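Long-range contacts in transcription factor cep-1 (PDB 1T4W), which activates transcription by binding the same DNA consensus sequence as p53, and promotes apoptosis in response to DNA damage and other stress: residues I135-Q140 and V175-Y180; D18-I23 and Y30-M35; E107-Y112 and T121-P126; L56-R61 and V157-E162. All blocks are in the same frame, centred on the assembly; numbering follows the deposited sequence.

Contact 1. Residues I135-Q140 and V175-Y180. With ZN (zinc ion), chain B.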
loop_
_atom_site.group_PDB
_atom_site.type_symbol
_atom_site.label_atom_id
_atom_site.label_comp_id
_atom_site.label_asym_id
_atom_site.label_seq_id
_atom_site.Cartn_x
_atom_site.Cartn_y
_atom_site.Cartn_z
ATOM N N ILE A 135 6.023 5.730 1.313
ATOM C CA ILE A 135 6.341 4.386 0.877
ATOM C C ILE A 135 7.093 4.573 -0.442
ATOM O O ILE A 135 6.808 5.509 -1.202
ATOM C CB ILE A 135 5.087 3.529 0.655
ATOM C CG1 ILE A 135 5.501 2.136 0.183
ATOM C CG2 ILE A 135 4.166 4.208 -0.333
ATOM C CD1 ILE A 135 4.400 1.080 0.310
ATOM N N ILE A 136 8.079 3.720 -0.706
ATOM C CA ILE A 136 8.829 3.841 -1.950
ATOM C C ILE A 136 8.987 2.442 -2.560
ATOM O O ILE A 136 9.306 1.486 -1.852
ATOM C CB ILE A 136 10.204 4.548 -1.694
ATOM C CG1 ILE A 136 10.968 4.688 -3.010
ATOM C CG2 ILE A 136 11.057 3.742 -0.692
ATOM C CD1 ILE A 136 12.298 5.399 -2.849
ATOM N N PHE A 137 8.704 2.321 -3.858
ATOM C CA PHE A 137 8.772 1.032 -4.567
ATOM C C PHE A 137 10.095 0.924 -5.314
ATOM O O PHE A 137 10.483 1.833 -6.049
ATOM C CB PHE A 137 7.578 0.914 -5.518
ATOM C CG PHE A 137 6.260 1.004 -4.812
ATOM C CD1 PHE A 137 5.720 -0.117 -4.172
ATOM C CD2 PHE A 137 5.599 2.216 -4.708
ATOM C CE1 PHE A 137 4.528 -0.027 -3.421
ATOM C CE2 PHE A 137 4.401 2.328 -3.960
ATOM C CZ PHE A 137 3.867 1.202 -3.314
ATOM N N MET A 138 10.796 -0.187 -5.102
ATOM C CA MET A 138 12.100 -0.369 -5.706
ATOM C C MET A 138 12.162 -1.402 -6.827
ATOM O O MET A 138 13.202 -2.000 -7.086
ATOM C CB MET A 138 13.131 -0.672 -4.616
ATOM C CG MET A 138 13.335 0.502 -3.642
ATOM S SD MET A 138 13.751 2.073 -4.479
ATOM C CE MET A 138 15.427 1.712 -4.993
ATOM N N CYS A 139 11.034 -1.607 -7.491
ATOM C CA CYS A 139 10.972 -2.515 -8.627
ATOM C C CYS A 139 9.717 -2.032 -9.330
ATOM O O CYS A 139 8.972 -1.206 -8.790
ATOM C CB CYS A 139 10.884 -3.974 -8.153
ATOM S SG CYS A 139 10.825 -5.239 -9.444
ATOM N N GLN A 140 9.471 -2.493 -10.538
ATOM C CA GLN A 140 8.293 -1.991 -11.211
ATOM C C GLN A 140 7.593 -3.002 -12.093
ATOM O O GLN A 140 8.094 -4.103 -12.336
ATOM C CB GLN A 140 8.690 -0.757 -12.005
ATOM C CG GLN A 140 9.634 -1.038 -13.138
ATOM C CD GLN A 140 10.219 0.234 -13.681
ATOM O OE1 GLN A 140 9.530 1.243 -13.783
ATOM N NE2 GLN A 140 11.494 0.196 -14.041
ATOM N N VAL A 175 -2.436 -0.476 -7.418
ATOM C CA VAL A 175 -1.233 0.315 -7.453
ATOM C C VAL A 175 -0.456 -0.109 -8.701
ATOM O O VAL A 175 -0.233 -1.311 -8.949
ATOM C CB VAL A 175 -0.358 0.063 -6.205
ATOM C CG1 VAL A 175 0.992 0.741 -6.378
ATOM C CG2 VAL A 175 -1.055 0.590 -4.957
ATOM N N ARG A 176 -0.064 0.862 -9.512
ATOM C CA ARG A 176 0.727 0.533 -10.687
ATOM C C ARG A 176 2.015 1.333 -10.645
ATOM O O ARG A 176 1.992 2.530 -10.390
ATOM C CB ARG A 176 -0.049 0.826 -11.982
ATOM C CG ARG A 176 -1.128 -0.191 -12.284
ATOM C CD ARG A 176 -1.680 0.011 -13.701
ATOM N NE ARG A 176 -0.676 -0.339 -14.704
ATOM C CZ ARG A 176 -0.667 0.121 -15.946
ATOM N NH1 ARG A 176 -1.608 0.960 -16.353
ATOM N NH2 ARG A 176 0.280 -0.269 -16.783
ATOM N N ILE A 177 3.137 0.657 -10.867
ATOM C CA ILE A 177 4.439 1.301 -10.854
ATOM C C ILE A 177 4.858 1.322 -12.324
ATOM O O ILE A 177 5.259 0.306 -12.896
ATOM C CB ILE A 177 5.419 0.510 -9.962
ATOM C CG1 ILE A 177 4.858 0.434 -8.530
ATOM C CG2 ILE A 177 6.765 1.229 -9.914
ATOM C CD1 ILE A 177 4.861 -0.942 -7.945
ATOM N N VAL A 178 4.739 2.500 -12.918
ATOM C CA VAL A 178 4.969 2.706 -14.341
ATOM C C VAL A 178 5.918 3.857 -14.630
ATOM O O VAL A 178 6.332 4.562 -13.727
ATOM C CB VAL A 178 3.632 3.030 -15.008
ATOM C CG1 VAL A 178 2.652 1.903 -14.785
ATOM C CG2 VAL A 178 3.065 4.334 -14.394
ATOM N N ALA A 179 6.212 4.069 -15.911
ATOM C CA ALA A 179 7.121 5.132 -16.347
ATOM C C ALA A 179 6.483 6.533 -16.373
ATOM O O ALA A 179 7.113 7.534 -16.016
ATOM C CB ALA A 179 7.659 4.785 -17.745
ATOM N N TYR A 180 5.225 6.600 -16.786
ATOM C CA TYR A 180 4.522 7.875 -16.886
ATOM C C TYR A 180 3.183 7.809 -16.143
ATOM O O TYR A 180 2.114 7.671 -16.751
ATOM C CB TYR A 180 4.313 8.193 -18.370
ATOM C CG TYR A 180 5.626 8.383 -19.086
ATOM C CD1 TYR A 180 6.406 9.521 -18.858
ATOM C CD2 TYR A 180 6.115 7.409 -19.957
ATOM C CE1 TYR A 180 7.666 9.687 -19.489
ATOM C CE2 TYR A 180 7.368 7.552 -20.592
ATOM C CZ TYR A 180 8.129 8.688 -20.352
ATOM O OH TYR A 180 9.355 8.822 -20.957
HETATM ZN ZN ZN B . 12.622 -4.858 -10.923
HETATM O O HOH W 1 7.065 -0.455 -15.046
HETATM O O HOH W 2 8.731 3.629 -12.593
#
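Phe137, the last strand residue of 135-140, meets Ile177 and Val175 with its ring. The Ile177 side chain crosses that of Phe137 at about a right angle, bringing CD1 of Ile177 to 3.9 Å from CG of Phe137. Val175 approaches the far end of the ring, CG1 lying 4.2 Å from Phe137 CZ. Strand 130-137 belongs to the four-stranded sheet and strand 166-177 to the mixed one, so these apolar contacts join the two sheets, and Phe62 meets the same ring. At Cys139 the SG is anti to the backbone N (chi1 -179°) and binds the zinc ion at 2.4 Å, while the carbonyl O of Cys139 lies 3.5 Å from Ile177 CG2. That methyl also touches Gln140, whose CB is 3.5 Å from CG2 of Ile177. Beyond this packing the link is through water: two molecules donate to Gln140 OE1, one weakly, and pass their other hydrogens to the carbonyl O atoms of Ile177 and Val178. The amide oxygen is thereby tied indirectly to the backbone of 175-180. Cys85, His88 and Cys143 complete the four-ligand zinc site, and the facing sheets are the beta sandwich of a p53-family DNA-binding domain.

Contact 2. Residues D18-I23 and Y30-M35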
loop_
_atom_site.group_PDB
_atom_site.type_symbol
_atom_site.label_atom_id
_atom_site.label_comp_id
_atom_site.label_asym_id
_atom_site.label_seq_id
_atom_site.Cartn_x
_atom_site.Cartn_y
_atom_site.Cartn_z
ATOM N N ASP A 18 5.611 12.527 -10.865
ATOM C CA ASP A 18 6.002 11.192 -10.416
ATOM C C ASP A 18 4.954 10.256 -9.863
ATOM O O ASP A 18 5.252 9.077 -9.644
ATOM C CB ASP A 18 7.089 11.306 -9.350
ATOM C CG ASP A 18 8.288 12.058 -9.837
ATOM O OD1 ASP A 18 8.398 12.245 -11.069
ATOM O OD2 ASP A 18 9.113 12.444 -8.985
ATOM N N MET A 19 3.762 10.774 -9.591
ATOM C CA MET A 19 2.688 9.950 -9.029
ATOM C C MET A 19 1.358 10.646 -9.178
ATOM O O MET A 19 1.303 11.861 -9.333
ATOM C CB MET A 19 2.958 9.677 -7.551
ATOM C CG MET A 19 3.238 10.955 -6.758
ATOM S SD MET A 19 3.955 10.622 -5.132
ATOM C CE MET A 19 5.628 10.086 -5.623
ATOM N N ALA A 20 0.289 9.866 -9.082
ATOM C CA ALA A 20 -1.065 10.374 -9.234
ATOM C C ALA A 20 -2.013 9.395 -8.550
ATOM O O ALA A 20 -1.767 8.185 -8.522
ATOM C CB ALA A 20 -1.407 10.479 -10.708
ATOM N N PHE A 21 -3.105 9.928 -8.024
ATOM C CA PHE A 21 -4.092 9.138 -7.300
ATOM C C PHE A 21 -5.473 9.448 -7.826
ATOM O O PHE A 21 -5.742 10.570 -8.244
ATOM C CB PHE A 21 -4.000 9.479 -5.805
ATOM C CG PHE A 21 -5.012 8.771 -4.948
ATOM C CD1 PHE A 21 -6.361 9.127 -4.996
ATOM C CD2 PHE A 21 -4.623 7.727 -4.114
ATOM C CE1 PHE A 21 -7.305 8.448 -4.227
ATOM C CE2 PHE A 21 -5.559 7.045 -3.340
ATOM C CZ PHE A 21 -6.901 7.405 -3.399
ATOM N N ALA A 22 -6.352 8.455 -7.824
ATOM C CA ALA A 22 -7.713 8.690 -8.276
ATOM C C ALA A 22 -8.635 7.660 -7.642
ATOM O O ALA A 22 -8.184 6.665 -7.055
ATOM C CB ALA A 22 -7.812 8.613 -9.812
ATOM N N ILE A 23 -9.929 7.915 -7.769
ATOM C CA ILE A 23 -10.954 7.041 -7.239
ATOM C C ILE A 23 -11.725 6.605 -8.449
ATOM O O ILE A 23 -11.848 7.376 -9.398
ATOM C CB ILE A 23 -11.932 7.796 -6.331
ATOM C CG1 ILE A 23 -11.182 8.482 -5.188
ATOM C CG2 ILE A 23 -12.960 6.826 -5.789
ATOM C CD1 ILE A 23 -10.564 7.543 -4.187
ATOM N N TYR A 30 -7.008 4.197 -6.555
ATOM C CA TYR A 30 -5.959 3.825 -7.508
ATOM C C TYR A 30 -4.752 4.738 -7.415
ATOM O O TYR A 30 -4.873 5.962 -7.360
ATOM C CB TYR A 30 -6.494 3.877 -8.945
ATOM C CG TYR A 30 -7.581 2.868 -9.242
ATOM C CD1 TYR A 30 -8.810 2.919 -8.584
ATOM C CD2 TYR A 30 -7.369 1.846 -10.172
ATOM C CE1 TYR A 30 -9.805 1.975 -8.842
ATOM C CE2 TYR A 30 -8.354 0.901 -10.439
ATOM C CZ TYR A 30 -9.567 0.972 -9.773
ATOM O OH TYR A 30 -10.541 0.053 -10.066
ATOM N N LEU A 31 -3.577 4.133 -7.399
ATOM C CA LEU A 31 -2.335 4.892 -7.351
ATOM C C LEU A 31 -1.409 4.502 -8.513
ATOM O O LEU A 31 -1.275 3.322 -8.841
ATOM C CB LEU A 31 -1.585 4.629 -6.031
ATOM C CG LEU A 31 -0.125 5.118 -5.991
ATOM C CD1 LEU A 31 -0.093 6.639 -5.846
ATOM C CD2 LEU A 31 0.612 4.461 -4.812
ATOM N N TRP A 32 -0.797 5.498 -9.143
ATOM C CA TRP A 32 0.186 5.244 -10.196
ATOM C C TRP A 32 1.377 6.039 -9.709
ATOM O O TRP A 32 1.214 7.188 -9.299
ATOM C CB TRP A 32 -0.253 5.796 -11.561
ATOM C CG TRP A 32 -1.522 5.173 -12.121
ATOM C CD1 TRP A 32 -1.618 4.148 -13.025
ATOM C CD2 TRP A 32 -2.858 5.552 -11.801
ATOM N NE1 TRP A 32 -2.939 3.873 -13.297
ATOM C CE2 TRP A 32 -3.722 4.719 -12.553
ATOM C CE3 TRP A 32 -3.412 6.515 -10.944
ATOM C CZ2 TRP A 32 -5.114 4.822 -12.476
ATOM C CZ3 TRP A 32 -4.796 6.617 -10.867
ATOM C CH2 TRP A 32 -5.631 5.775 -11.632
ATOM N N THR A 33 2.562 5.443 -9.741
ATOM C CA THR A 33 3.778 6.150 -9.301
ATOM C C THR A 33 4.986 5.562 -10.016
ATOM O O THR A 33 4.929 4.432 -10.501
ATOM C CB THR A 33 3.996 5.982 -7.760
ATOM O OG1 THR A 33 5.257 6.540 -7.362
ATOM C CG2 THR A 33 3.968 4.504 -7.387
ATOM N N LYS A 34 6.069 6.331 -10.096
ATOM C CA LYS A 34 7.300 5.824 -10.705
ATOM C C LYS A 34 8.008 5.080 -9.581
ATOM O O LYS A 34 7.720 5.328 -8.408
ATOM C CB LYS A 34 8.221 6.972 -11.135
ATOM C CG LYS A 34 7.690 7.902 -12.200
ATOM C CD LYS A 34 8.782 8.888 -12.478
ATOM C CE LYS A 34 8.347 9.968 -13.426
ATOM N NZ LYS A 34 9.531 10.804 -13.760
ATOM N N MET A 35 8.936 4.183 -9.908
ATOM C CA MET A 35 9.655 3.496 -8.838
ATOM C C MET A 35 10.722 4.464 -8.308
ATOM O O MET A 35 11.037 5.453 -8.962
ATOM C CB MET A 35 10.283 2.178 -9.335
ATOM C CG MET A 35 11.441 2.286 -10.295
ATOM S SD MET A 35 12.307 0.654 -10.461
ATOM C CE MET A 35 13.512 0.788 -9.152
#
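The carbonyl O of Trp32 accepts a hydrogen bond from the backbone N of Ala20 at 2.8 Å with an N-H...O angle of 151°, and the CA of Met19 also approaches that oxygen, at 3.1 Å, as a CA-H...O contact. This belongs to the antiparallel beta hairpin of strands 19-23 and 29-33, the axes of segments 19-23 and 30-33 running at 171° to each other at one margin of the mixed sheet. Ala20 with Trp32 and Ala22 with Tyr30 are hydrogen-bonded pairs; Met19 with Thr33 and Phe21 with Leu31 are non-hydrogen-bonded pairs.

At the open end of the hairpin, just outside both strands, the backbone N of Lys34 donates to Asp18 O, and the extended lysine chain crosses the aspartate obliquely to form a salt bridge, NZ to OD1 at 3.3 Å, weak as a hydrogen bond. An alanine in place of Lys34 would probably leave the Asp18 carboxylate without this positive mate and uncover the aspartate where the lysine methylenes now lie.

On the face of Ala20 and Ala22, the indole of Trp32 turns its edge to the neighbouring strand, with CZ3 3.8 Å from Ala22 CB. Phe188 meets the rings of both Trp32 and Tyr30, so helix 181-194 packs on this face. On the other face, Phe21 has CG anti to its backbone N (chi1 178°), and the Tyr30 carbonyl O sits 3.6 Å above the plane of the Phe21 ring, offset toward its rim.

Contact 3. Residues E107-Y112 and T121-P126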
loop_
_atom_site.group_PDB
_atom_site.type_symbol
_atom_site.label_atom_id
_atom_site.label_comp_id
_atom_site.label_asym_id
_atom_site.label_seq_id
_atom_site.Cartn_x
_atom_site.Cartn_y
_atom_site.Cartn_z
ATOM N N GLU A 107 6.586 8.619 10.896
ATOM C CA GLU A 107 6.438 9.317 12.162
ATOM C C GLU A 107 6.458 8.257 13.273
ATOM O O GLU A 107 6.886 8.528 14.384
ATOM C CB GLU A 107 5.120 10.103 12.204
ATOM C CG GLU A 107 3.889 9.207 12.176
ATOM C CD GLU A 107 2.612 9.930 12.585
ATOM O OE1 GLU A 107 2.630 10.665 13.598
ATOM O OE2 GLU A 107 1.584 9.752 11.904
ATOM N N HIS A 108 6.009 7.044 12.953
ATOM C CA HIS A 108 5.979 5.953 13.917
ATOM C C HIS A 108 7.166 5.012 13.841
ATOM O O HIS A 108 7.753 4.805 12.772
ATOM C CB HIS A 108 4.692 5.140 13.743
ATOM C CG HIS A 108 3.460 5.891 14.136
ATOM N ND1 HIS A 108 3.249 6.341 15.418
ATOM C CD2 HIS A 108 2.367 6.256 13.423
ATOM C CE1 HIS A 108 2.076 6.948 15.482
ATOM N NE2 HIS A 108 1.522 6.909 14.284
ATOM N N GLU A 109 7.521 4.441 14.988
ATOM C CA GLU A 109 8.606 3.473 15.038
ATOM C C GLU A 109 8.075 2.270 14.266
ATOM O O GLU A 109 6.874 2.007 14.302
ATOM C CB GLU A 109 8.872 3.056 16.491
ATOM C CG GLU A 109 9.708 1.794 16.633
ATOM C CD GLU A 109 9.823 1.327 18.084
ATOM O OE1 GLU A 109 9.248 1.975 18.991
ATOM O OE2 GLU A 109 10.488 0.304 18.311
ATOM N N PHE A 110 8.947 1.534 13.577
ATOM C CA PHE A 110 8.484 0.355 12.834
ATOM C C PHE A 110 9.533 -0.741 12.855
ATOM O O PHE A 110 10.692 -0.489 13.176
ATOM C CB PHE A 110 8.158 0.721 11.369
ATOM C CG PHE A 110 9.357 1.182 10.576
ATOM C CD1 PHE A 110 10.177 0.257 9.916
ATOM C CD2 PHE A 110 9.674 2.539 10.502
ATOM C CE1 PHE A 110 11.301 0.683 9.183
ATOM C CE2 PHE A 110 10.787 2.977 9.779
ATOM C CZ PHE A 110 11.604 2.049 9.115
ATOM N N SER A 111 9.097 -1.958 12.541
ATOM C CA SER A 111 9.958 -3.130 12.455
ATOM C C SER A 111 9.524 -3.854 11.180
ATOM O O SER A 111 8.479 -3.550 10.610
ATOM C CB SER A 111 9.761 -4.068 13.647
ATOM O OG SER A 111 8.446 -4.612 13.647
ATOM N N TYR A 112 10.317 -4.825 10.761
ATOM C CA TYR A 112 10.038 -5.576 9.556
ATOM C C TYR A 112 10.190 -7.072 9.774
ATOM O O TYR A 112 10.969 -7.518 10.617
ATOM C CB TYR A 112 10.992 -5.139 8.431
ATOM C CG TYR A 112 10.826 -5.930 7.142
ATOM C CD1 TYR A 112 11.570 -7.084 6.909
ATOM C CD2 TYR A 112 9.881 -5.545 6.180
ATOM C CE1 TYR A 112 11.389 -7.846 5.753
ATOM C CE2 TYR A 112 9.687 -6.294 5.024
ATOM C CZ TYR A 112 10.449 -7.447 4.820
ATOM O OH TYR A 112 10.267 -8.201 3.690
ATOM N N THR A 121 5.716 -3.314 10.285
ATOM C CA THR A 121 4.815 -3.100 11.409
ATOM C C THR A 121 5.146 -1.827 12.146
ATOM O O THR A 121 6.247 -1.665 12.703
ATOM C CB THR A 121 4.861 -4.267 12.413
ATOM O OG1 THR A 121 4.456 -5.474 11.757
ATOM C CG2 THR A 121 3.906 -4.006 13.588
ATOM N N LEU A 122 4.185 -0.919 12.169
ATOM C CA LEU A 122 4.373 0.338 12.866
ATOM C C LEU A 122 3.963 0.136 14.311
ATOM O O LEU A 122 2.871 -0.370 14.576
ATOM C CB LEU A 122 3.485 1.432 12.270
ATOM C CG LEU A 122 3.620 1.744 10.787
ATOM C CD1 LEU A 122 2.818 3.017 10.476
ATOM C CD2 LEU A 122 5.066 1.928 10.431
ATOM N N ILE A 123 4.830 0.523 15.242
ATOM C CA ILE A 123 4.503 0.400 16.660
ATOM C C ILE A 123 3.965 1.738 17.091
ATOM O O ILE A 123 4.653 2.755 17.001
ATOM C CB ILE A 123 5.734 0.052 17.529
ATOM C CG1 ILE A 123 6.175 -1.390 17.269
ATOM C CG2 ILE A 123 5.388 0.202 18.993
ATOM C CD1 ILE A 123 6.843 -1.618 15.919
ATOM N N MET A 124 2.723 1.744 17.549
ATOM C CA MET A 124 2.121 2.988 17.964
ATOM C C MET A 124 1.834 3.078 19.446
ATOM O O MET A 124 2.413 2.345 20.239
ATOM C CB MET A 124 0.881 3.213 17.137
ATOM C CG MET A 124 1.305 3.194 15.664
ATOM S SD MET A 124 0.020 3.616 14.549
ATOM C CE MET A 124 -1.126 2.279 14.907
ATOM N N TYR A 125 0.941 3.977 19.825
ATOM C CA TYR A 125 0.645 4.154 21.235
ATOM C C TYR A 125 -0.844 4.350 21.402
ATOM O O TYR A 125 -1.534 4.755 20.457
ATOM C CB TYR A 125 1.402 5.379 21.745
ATOM C CG TYR A 125 1.180 6.569 20.846
ATOM C CD1 TYR A 125 0.043 7.370 20.979
ATOM C CD2 TYR A 125 2.073 6.859 19.815
ATOM C CE1 TYR A 125 -0.200 8.431 20.103
ATOM C CE2 TYR A 125 1.839 7.917 18.932
ATOM C CZ TYR A 125 0.705 8.695 19.082
ATOM O OH TYR A 125 0.477 9.730 18.208
ATOM N N PRO A 126 -1.360 4.064 22.607
ATOM C CA PRO A 126 -2.787 4.218 22.874
ATOM C C PRO A 126 -3.170 5.618 22.479
ATOM O O PRO A 126 -2.423 6.563 22.726
ATOM C CB PRO A 126 -2.885 3.991 24.384
ATOM C CG PRO A 126 -1.729 3.067 24.660
ATOM C CD PRO A 126 -0.637 3.693 23.837
HETATM O O HOH W 3 -0.246 9.455 15.215
HETATM O O HOH W 4 6.029 4.946 17.331
#
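The imidazole of His108 has Met124 over one face, with CG 3.6 Å above the plane at its centre and SD 3.8 Å from the ring centroid, a sulfur-aromatic contact. Glu107 CG lies on the opposite face, toward the rim. At the edge, Tyr125 CE2 comes within 3.6 Å of His108 CE1, the two ring planes being inclined at 52°. The polar end of His108 is held by Gln130, whose carbonyl O bonds NE2; a water that NE2 meets only weakly also bonds Tyr125 OH. An alanine in place of His108 would likely leave the Met124 thioether without its aromatic face and Gln130 O without this donor. Farther along, Phe110 CB presses on Leu122 CD2 at 3.4 Å. Here Ser111 and Thr121 form a hydrogen-bonded pair, the Thr121 N to Ser111 O bond measuring 2.8 Å, and Ile123 N donates to Glu109 O. Strands 109-113 and 119-123 thus make an antiparallel beta hairpin at the margin of the mixed sheet, in the beta sandwich of the p53 family.

Contact 4. Residues L56-R61 and V157-E162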
loop_
_atom_site.group_PDB
_atom_site.type_symbol
_atom_site.label_atom_id
_atom_site.label_comp_id
_atom_site.label_asym_id
_atom_site.label_seq_id
_atom_site.Cartn_x
_atom_site.Cartn_y
_atom_site.Cartn_z
ATOM N N LEU A 56 -1.884 -0.166 19.944
ATOM C CA LEU A 56 -2.087 -0.781 18.637
ATOM C C LEU A 56 -0.856 -0.793 17.759
ATOM O O LEU A 56 0.124 -0.104 18.033
ATOM C CB LEU A 56 -3.214 -0.058 17.900
ATOM C CG LEU A 56 -4.578 -0.002 18.606
ATOM C CD1 LEU A 56 -5.647 0.530 17.679
ATOM C CD2 LEU A 56 -4.959 -1.394 19.051
ATOM N N SER A 57 -0.910 -1.615 16.717
ATOM C CA SER A 57 0.164 -1.689 15.737
ATOM C C SER A 57 -0.474 -1.680 14.340
ATOM O O SER A 57 -1.641 -2.051 14.161
ATOM C CB SER A 57 1.024 -2.945 15.940
ATOM O OG SER A 57 0.255 -4.120 15.872
ATOM N N LEU A 58 0.275 -1.208 13.355
ATOM C CA LEU A 58 -0.238 -1.160 11.996
ATOM C C LEU A 58 0.676 -1.977 11.080
ATOM O O LEU A 58 1.879 -1.737 11.019
ATOM C CB LEU A 58 -0.296 0.279 11.489
ATOM C CG LEU A 58 -0.980 0.433 10.114
ATOM C CD1 LEU A 58 -2.506 0.393 10.268
ATOM C CD2 LEU A 58 -0.565 1.747 9.501
ATOM N N ARG A 59 0.106 -2.950 10.385
ATOM C CA ARG A 59 0.886 -3.766 9.465
ATOM C C ARG A 59 0.656 -3.246 8.049
ATOM O O ARG A 59 -0.470 -2.903 7.674
ATOM C CB ARG A 59 0.482 -5.245 9.569
ATOM C CG ARG A 59 1.088 -5.971 10.770
ATOM C CD ARG A 59 0.628 -7.455 10.851
ATOM N NE ARG A 59 -0.810 -7.599 11.119
ATOM C CZ ARG A 59 -1.705 -8.053 10.243
ATOM N NH1 ARG A 59 -1.330 -8.401 9.018
ATOM N NH2 ARG A 59 -2.977 -8.206 10.599
ATOM N N ILE A 60 1.729 -3.192 7.269
ATOM C CA ILE A 60 1.675 -2.703 5.893
ATOM C C ILE A 60 2.207 -3.799 4.959
ATOM O O ILE A 60 3.320 -4.279 5.137
ATOM C CB ILE A 60 2.557 -1.451 5.717
ATOM C CG1 ILE A 60 2.124 -0.366 6.709
ATOM C CG2 ILE A 60 2.449 -0.941 4.270
ATOM C CD1 ILE A 60 3.202 0.672 6.974
ATOM N N ARG A 61 1.399 -4.179 3.978
ATOM C CA ARG A 61 1.763 -5.214 3.020
ATOM C C ARG A 61 1.568 -4.732 1.590
ATOM O O ARG A 61 0.803 -3.801 1.321
ATOM C CB ARG A 61 0.892 -6.461 3.215
ATOM C CG ARG A 61 1.120 -7.252 4.523
ATOM C CD ARG A 61 0.469 -8.658 4.370
ATOM N NE ARG A 61 1.197 -9.447 3.381
ATOM C CZ ARG A 61 0.743 -10.546 2.792
ATOM N NH1 ARG A 61 1.509 -11.176 1.910
ATOM N NH2 ARG A 61 -0.478 -11.008 3.066
ATOM N N VAL A 157 -3.258 -2.249 4.564
ATOM C CA VAL A 157 -2.876 -1.970 5.943
ATOM C C VAL A 157 -3.889 -2.595 6.906
ATOM O O VAL A 157 -5.085 -2.667 6.619
ATOM C CB VAL A 157 -2.771 -0.443 6.231
ATOM C CG1 VAL A 157 -1.532 0.130 5.516
ATOM C CG2 VAL A 157 -4.029 0.255 5.788
ATOM N N PHE A 158 -3.387 -3.021 8.057
ATOM C CA PHE A 158 -4.189 -3.693 9.076
ATOM C C PHE A 158 -3.890 -3.075 10.422
ATOM O O PHE A 158 -2.717 -2.824 10.758
ATOM C CB PHE A 158 -3.814 -5.184 9.131
ATOM C CG PHE A 158 -3.991 -5.897 7.820
ATOM C CD1 PHE A 158 -5.216 -6.465 7.478
ATOM C CD2 PHE A 158 -2.957 -5.932 6.890
ATOM C CE1 PHE A 158 -5.416 -7.057 6.204
ATOM C CE2 PHE A 158 -3.137 -6.517 5.625
ATOM C CZ PHE A 158 -4.370 -7.077 5.278
ATOM N N LEU A 159 -4.947 -2.802 11.179
ATOM C CA LEU A 159 -4.763 -2.269 12.514
ATOM C C LEU A 159 -4.985 -3.463 13.438
ATOM O O LEU A 159 -6.053 -4.078 13.394
ATOM C CB LEU A 159 -5.786 -1.166 12.810
ATOM C CG LEU A 159 -5.490 -0.362 14.089
ATOM C CD1 LEU A 159 -4.189 0.415 13.928
ATOM C CD2 LEU A 159 -6.633 0.595 14.368
ATOM N N ASP A 160 -3.972 -3.814 14.236
ATOM C CA ASP A 160 -4.081 -4.945 15.166
ATOM C C ASP A 160 -4.153 -4.493 16.619
ATOM O O ASP A 160 -3.536 -3.487 16.993
ATOM C CB ASP A 160 -2.868 -5.858 15.097
ATOM C CG ASP A 160 -2.762 -6.648 13.799
ATOM O OD1 ASP A 160 -3.742 -6.783 13.033
ATOM O OD2 ASP A 160 -1.652 -7.139 13.562
ATOM N N ASP A 161 -4.869 -5.258 17.446
ATOM C CA ASP A 161 -4.938 -4.945 18.871
ATOM C C ASP A 161 -3.700 -5.539 19.544
ATOM O O ASP A 161 -2.812 -6.061 18.864
ATOM C CB ASP A 161 -6.219 -5.504 19.503
ATOM C CG ASP A 161 -6.270 -7.020 19.518
ATOM O OD1 ASP A 161 -5.251 -7.694 19.258
ATOM O OD2 ASP A 161 -7.362 -7.539 19.795
ATOM N N GLU A 162 -3.634 -5.474 20.870
ATOM C CA GLU A 162 -2.479 -5.996 21.616
ATOM C C GLU A 162 -2.274 -7.499 21.468
ATOM O O GLU A 162 -1.148 -7.990 21.534
ATOM C CB GLU A 162 -2.604 -5.666 23.108
ATOM C CG GLU A 162 -2.985 -4.237 23.407
ATOM C CD GLU A 162 -4.379 -3.905 22.921
ATOM O OE1 GLU A 162 -5.347 -4.546 23.385
ATOM O OE2 GLU A 162 -4.507 -3.007 22.065
HETATM O O HOH W 5 0.925 -6.253 14.590
HETATM O O HOH W 6 -0.403 -5.016 18.234
#
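Arg59 sets CG anti to its carbonyl carbon and bends at chi3 (-66°), which places NE before Asp160, whose own CG is likewise anti to its carbonyl carbon. The guanidinium grips the carboxylate side-on: NE to OD2 of Asp160 is 2.6 Å with an N-H...O angle of 172°, and NH2 to Asp160 OD1 is 2.9 Å, where OD1 offers its syn lone pair. Phe158 CB lies 3.4 Å above one face of the Arg59 guanidinium, offset toward its rim, and the planes of that group and the Phe158 ring are only 8° apart. One water links Asp160 OD2 to Ser57 OG. On the face of Leu58, Leu159, Ile60 and Val157 the chemistry is apolar, and Leu56, just before the strand, brings CD1 to 3.5 Å from Leu159 CD2, tighter than usual. Four backbone bonds join these antiparallel strands of the mixed sheet. Two bonds, one to each carboxylate oxygen, would fix the rotation of Asp160, and the partly buried pair is likely to keep both groups charged.

Overall arrangement
Contacts 2, 3 and 4 all join antiparallel neighbours of the mixed sheet, contacts 2 and 3 being hairpins at its two margins with centres about 25 Å apart. Contact 1 instead spans the two sheets by side chains and water, without direct backbone bonds. Contacts 1, 2 and 4 are buried, contact 3 partly so. Contacts 1 and 2 touch where strands 29-33 and 166-177 adjoin, with Arg176 N 2.8 Å from Leu31 O, whereas contacts 3 and 4 touch where 57-65 meets 119-123. Chemistry follows place: zinc ligation in contact 1, a salt bridge, weak as a hydrogen bond, between residues flanking the strands in contact 2, a histidine ring against a methionine thioether at the partly exposed margin in contact 3, a bidentate salt bridge within the sheet in contact 4.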